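Motility-associated killing factor MakB (PDB 6W1W) probably acts as one component of a three-part cytotoxin of Vibrio cholerae that resembles alpha-pore-forming toxins. Local coordinates at residues Trp150-Ala164 and Leu248-Ala261. Residues are numbered along the deposited sequence; the frame is centred on the assembly and turned at random.
Sequences WNELASEEQAMVRIA and LASEEAQAAAITKA
Helix-on-helix packing joins A253, A256 and A257 of helix 251-270 to M160 and I163 of helix 157-176 at one end of the long helical bundle, a build that resembles alpha-pore-forming toxins. The contact includes the bend where helix 100-151 gives way to helix 157-176. Segments 157-164 and 251-261 run in roughly the same direction, crossing at -42°, and their axes approach to 8.1 Å, a closeness suited to the small alanines on the 251-261 side. A257 is a knob in a hole formed by W150, M160, I163 and A164; its CB lies 3.7 Å from I163 CB. Nearer the bend, M160 SD touches the methyls of both A253 and A256, while L153 CD1 covers the latter and E252 CB. At the start of helix 251-270, E156, itself an N-cap residue, reaches across with an extended chain beyond CG. Its OE2 accepts the backbone N-H of the other N-cap residue, S250, at 2.9 Å from S250 N, on the syn side of the carboxylate; the bond is bent to 150°. The far side of helix 251-270 meets the sheet, through I258 on Y201 and L212, and helix 46-66, through A255 on W47. The W150 indole lies between two side chains on opposite faces. M160, bent at its last torsion, lays CE over one face near the rim, 3.7 Å above the ring plane; over the other, K260 makes a cation-pi contact, its NZ 4.7 Å from the centroid of the W150 six-membered ring and 13° off the ring normal.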
# COMPACT_ATOMS: atom_id res chain seq x y z
N TRP A 150 -29.47 -1.07 8.54
CA TRP A 150 -29.47 -2.26 9.37
C TRP A 150 -30.61 -2.24 10.37
O TRP A 150 -31.34 -3.23 10.53
CB TRP A 150 -28.12 -2.38 10.09
CG TRP A 150 -27.64 -3.78 10.24
CD1 TRP A 150 -27.90 -4.63 11.28
CD2 TRP A 150 -26.83 -4.51 9.31
NE1 TRP A 150 -27.29 -5.84 11.06
CE2 TRP A 150 -26.63 -5.80 9.86
CE3 TRP A 150 -26.25 -4.20 8.08
CZ2 TRP A 150 -25.88 -6.77 9.21
CZ3 TRP A 150 -25.50 -5.17 7.44
CH2 TRP A 150 -25.32 -6.44 8.01
N ASN A 151 -30.81 -1.10 11.05
CA ASN A 151 -31.75 -1.04 12.16
C ASN A 151 -33.20 -1.17 11.69
O ASN A 151 -34.04 -1.70 12.43
CB ASN A 151 -31.56 0.26 12.93
CG ASN A 151 -30.28 0.26 13.75
OD1 ASN A 151 -30.31 0.18 14.98
ND2 ASN A 151 -29.14 0.33 13.07
N GLU A 152 -33.52 -0.69 10.49
CA GLU A 152 -34.86 -0.84 9.95
C GLU A 152 -35.07 -2.19 9.28
O GLU A 152 -36.17 -2.46 8.78
CB GLU A 152 -35.18 0.30 8.98
CG GLU A 152 -34.45 0.25 7.64
CD GLU A 152 -34.87 1.39 6.73
OE1 GLU A 152 -34.90 2.55 7.20
OE2 GLU A 152 -35.19 1.13 5.55
N LEU A 153 -34.05 -3.04 9.27
CA LEU A 153 -34.13 -4.41 8.78
C LEU A 153 -33.71 -5.40 9.86
O LEU A 153 -33.07 -6.42 9.58
CB LEU A 153 -33.27 -4.60 7.52
CG LEU A 153 -33.70 -3.87 6.25
CD1 LEU A 153 -32.60 -3.96 5.20
CD2 LEU A 153 -35.00 -4.46 5.72
N ALA A 154 -34.07 -5.12 11.11
CA ALA A 154 -33.56 -5.88 12.25
C ALA A 154 -34.16 -7.27 12.36
O ALA A 154 -33.56 -8.13 13.02
CB ALA A 154 -33.81 -5.11 13.54
N SER A 155 -35.32 -7.53 11.74
CA SER A 155 -35.90 -8.86 11.79
C SER A 155 -35.07 -9.90 11.04
O SER A 155 -35.35 -11.10 11.16
CB SER A 155 -37.32 -8.84 11.22
OG SER A 155 -37.32 -8.54 9.84
N GLU A 156 -34.05 -9.47 10.30
CA GLU A 156 -33.19 -10.36 9.52
C GLU A 156 -31.72 -10.17 9.89
O GLU A 156 -30.84 -10.32 9.04
CB GLU A 156 -33.39 -10.13 8.02
CG GLU A 156 -34.82 -10.31 7.55
CD GLU A 156 -34.97 -10.05 6.06
OE1 GLU A 156 -35.26 -8.90 5.67
OE2 GLU A 156 -34.80 -11.00 5.27
N GLU A 157 -31.44 -9.84 11.15
CA GLU A 157 -30.07 -9.57 11.55
C GLU A 157 -29.20 -10.82 11.43
O GLU A 157 -28.12 -10.78 10.82
CB GLU A 157 -30.03 -9.03 12.98
CG GLU A 157 -28.62 -8.75 13.46
CD GLU A 157 -28.55 -8.27 14.89
OE1 GLU A 157 -29.46 -8.61 15.68
OE2 GLU A 157 -27.58 -7.56 15.22
N GLN A 158 -29.65 -11.94 12.00
CA GLN A 158 -28.87 -13.17 11.93
C GLN A 158 -28.61 -13.57 10.48
O GLN A 158 -27.47 -13.92 10.13
CB GLN A 158 -29.59 -14.29 12.67
CG GLN A 158 -29.87 -13.98 14.13
CD GLN A 158 -30.37 -15.18 14.91
OE1 GLN A 158 -30.34 -16.31 14.42
NE2 GLN A 158 -30.84 -14.95 16.13
N ALA A 159 -29.63 -13.50 9.63
CA ALA A 159 -29.44 -13.78 8.21
C ALA A 159 -28.44 -12.81 7.57
O ALA A 159 -27.72 -13.19 6.64
CB ALA A 159 -30.78 -13.70 7.47
N MET A 160 -28.36 -11.57 8.07
CA MET A 160 -27.48 -10.59 7.45
C MET A 160 -26.05 -10.69 7.97
O MET A 160 -25.11 -10.43 7.21
CB MET A 160 -28.03 -9.18 7.67
CG MET A 160 -29.21 -8.83 6.79
SD MET A 160 -29.72 -7.12 6.99
CE MET A 160 -29.98 -7.04 8.76
N VAL A 161 -25.87 -11.05 9.24
CA VAL A 161 -24.51 -11.22 9.76
C VAL A 161 -23.79 -12.32 9.00
O VAL A 161 -22.59 -12.21 8.70
CB VAL A 161 -24.54 -11.50 11.27
CG1 VAL A 161 -23.13 -11.72 11.80
CG2 VAL A 161 -25.20 -10.35 12.01
N ARG A 162 -24.51 -13.39 8.65
CA ARG A 162 -23.88 -14.49 7.93
C ARG A 162 -23.46 -14.06 6.53
O ARG A 162 -22.38 -14.44 6.06
CB ARG A 162 -24.84 -15.69 7.85
CG ARG A 162 -25.29 -16.20 9.20
CD ARG A 162 -26.09 -17.48 9.08
NE ARG A 162 -26.94 -17.69 10.26
CZ ARG A 162 -28.26 -17.57 10.26
NH1 ARG A 162 -28.90 -17.25 9.14
NH2 ARG A 162 -28.95 -17.77 11.38
N ILE A 163 -24.29 -13.28 5.85
CA ILE A 163 -23.95 -12.84 4.50
C ILE A 163 -22.76 -11.89 4.54
O ILE A 163 -21.87 -11.96 3.68
CB ILE A 163 -25.17 -12.19 3.82
CG1 ILE A 163 -26.28 -13.23 3.65
CG2 ILE A 163 -24.78 -11.60 2.48
CD1 ILE A 163 -27.51 -12.67 2.97
N ALA A 164 -22.71 -10.99 5.52
CA ALA A 164 -21.58 -10.08 5.63
C ALA A 164 -20.31 -10.80 6.06
O ALA A 164 -19.21 -10.43 5.63
CB ALA A 164 -21.90 -8.94 6.59
N LEU A 248 -31.87 -16.74 1.83
CA LEU A 248 -32.67 -16.73 3.04
C LEU A 248 -33.07 -15.32 3.47
O LEU A 248 -33.85 -15.18 4.42
CB LEU A 248 -31.91 -17.42 4.18
CG LEU A 248 -31.17 -18.69 3.74
CD1 LEU A 248 -30.19 -19.12 4.81
CD2 LEU A 248 -32.16 -19.80 3.42
N ALA A 249 -32.57 -14.29 2.80
CA ALA A 249 -32.77 -12.91 3.18
C ALA A 249 -33.49 -12.15 2.07
O ALA A 249 -33.45 -12.53 0.90
CB ALA A 249 -31.43 -12.22 3.50
N SER A 250 -34.14 -11.06 2.47
CA SER A 250 -34.89 -10.22 1.54
C SER A 250 -33.94 -9.38 0.68
O SER A 250 -32.73 -9.33 0.89
CB SER A 250 -35.86 -9.32 2.30
OG SER A 250 -35.17 -8.57 3.29
N GLU A 251 -34.53 -8.69 -0.30
CA GLU A 251 -33.73 -7.92 -1.26
C GLU A 251 -32.90 -6.85 -0.56
O GLU A 251 -31.68 -6.76 -0.78
CB GLU A 251 -34.64 -7.29 -2.31
CG GLU A 251 -35.24 -8.27 -3.29
CD GLU A 251 -34.92 -7.91 -4.73
OE1 GLU A 251 -34.07 -7.02 -4.94
OE2 GLU A 251 -35.52 -8.52 -5.64
N GLU A 252 -33.53 -6.03 0.28
CA GLU A 252 -32.80 -4.99 0.98
C GLU A 252 -31.78 -5.58 1.95
O GLU A 252 -30.64 -5.10 2.03
CB GLU A 252 -33.77 -4.07 1.73
CG GLU A 252 -34.47 -3.05 0.85
CD GLU A 252 -35.08 -1.91 1.65
OE1 GLU A 252 -34.58 -1.63 2.76
OE2 GLU A 252 -36.05 -1.30 1.17
N ALA A 253 -32.17 -6.63 2.68
CA ALA A 253 -31.26 -7.25 3.64
C ALA A 253 -30.00 -7.76 2.97
O ALA A 253 -28.91 -7.70 3.56
CB ALA A 253 -31.98 -8.38 4.38
N GLN A 254 -30.11 -8.28 1.74
CA GLN A 254 -28.91 -8.67 1.01
C GLN A 254 -28.03 -7.47 0.72
O GLN A 254 -26.82 -7.49 0.98
CB GLN A 254 -29.29 -9.39 -0.29
CG GLN A 254 -29.81 -10.80 -0.09
CD GLN A 254 -30.35 -11.39 -1.38
OE1 GLN A 254 -29.60 -11.61 -2.34
NE2 GLN A 254 -31.65 -11.64 -1.42
N ALA A 255 -28.63 -6.40 0.18
CA ALA A 255 -27.88 -5.18 -0.09
C ALA A 255 -27.31 -4.59 1.19
O ALA A 255 -26.19 -4.06 1.20
CB ALA A 255 -28.76 -4.15 -0.80
N ALA A 256 -28.07 -4.66 2.29
CA ALA A 256 -27.56 -4.17 3.56
C ALA A 256 -26.35 -4.98 4.01
O ALA A 256 -25.33 -4.42 4.43
CB ALA A 256 -28.66 -4.21 4.62
N ALA A 257 -26.44 -6.30 3.89
CA ALA A 257 -25.35 -7.16 4.34
C ALA A 257 -24.13 -7.04 3.45
O ALA A 257 -22.99 -7.06 3.93
CB ALA A 257 -25.83 -8.61 4.41
N ILE A 258 -24.34 -6.90 2.13
CA ILE A 258 -23.21 -6.74 1.21
C ILE A 258 -22.41 -5.49 1.54
O ILE A 258 -21.20 -5.55 1.78
CB ILE A 258 -23.71 -6.72 -0.25
CG1 ILE A 258 -24.26 -8.09 -0.65
CG2 ILE A 258 -22.60 -6.26 -1.19
CD1 ILE A 258 -24.79 -8.17 -2.07
N THR A 259 -23.09 -4.33 1.58
CA THR A 259 -22.41 -3.05 1.73
C THR A 259 -21.66 -2.96 3.06
O THR A 259 -20.56 -2.40 3.12
CB THR A 259 -23.41 -1.89 1.61
OG1 THR A 259 -24.47 -2.07 2.56
CG2 THR A 259 -23.99 -1.83 0.21
N LYS A 260 -22.24 -3.51 4.13
CA LYS A 260 -21.54 -3.52 5.41
C LYS A 260 -20.19 -4.22 5.30
O LYS A 260 -19.20 -3.77 5.89
CB LYS A 260 -22.43 -4.17 6.47
CG LYS A 260 -21.70 -4.95 7.55
CD LYS A 260 -20.98 -4.05 8.53
CE LYS A 260 -20.66 -4.78 9.82
NZ LYS A 260 -21.87 -4.98 10.66
N ALA A 261 -20.11 -5.30 4.52
CA ALA A 261 -18.86 -6.04 4.39
C ALA A 261 -17.85 -5.32 3.51
O ALA A 261 -16.64 -5.38 3.77
CB ALA A 261 -19.12 -7.44 3.85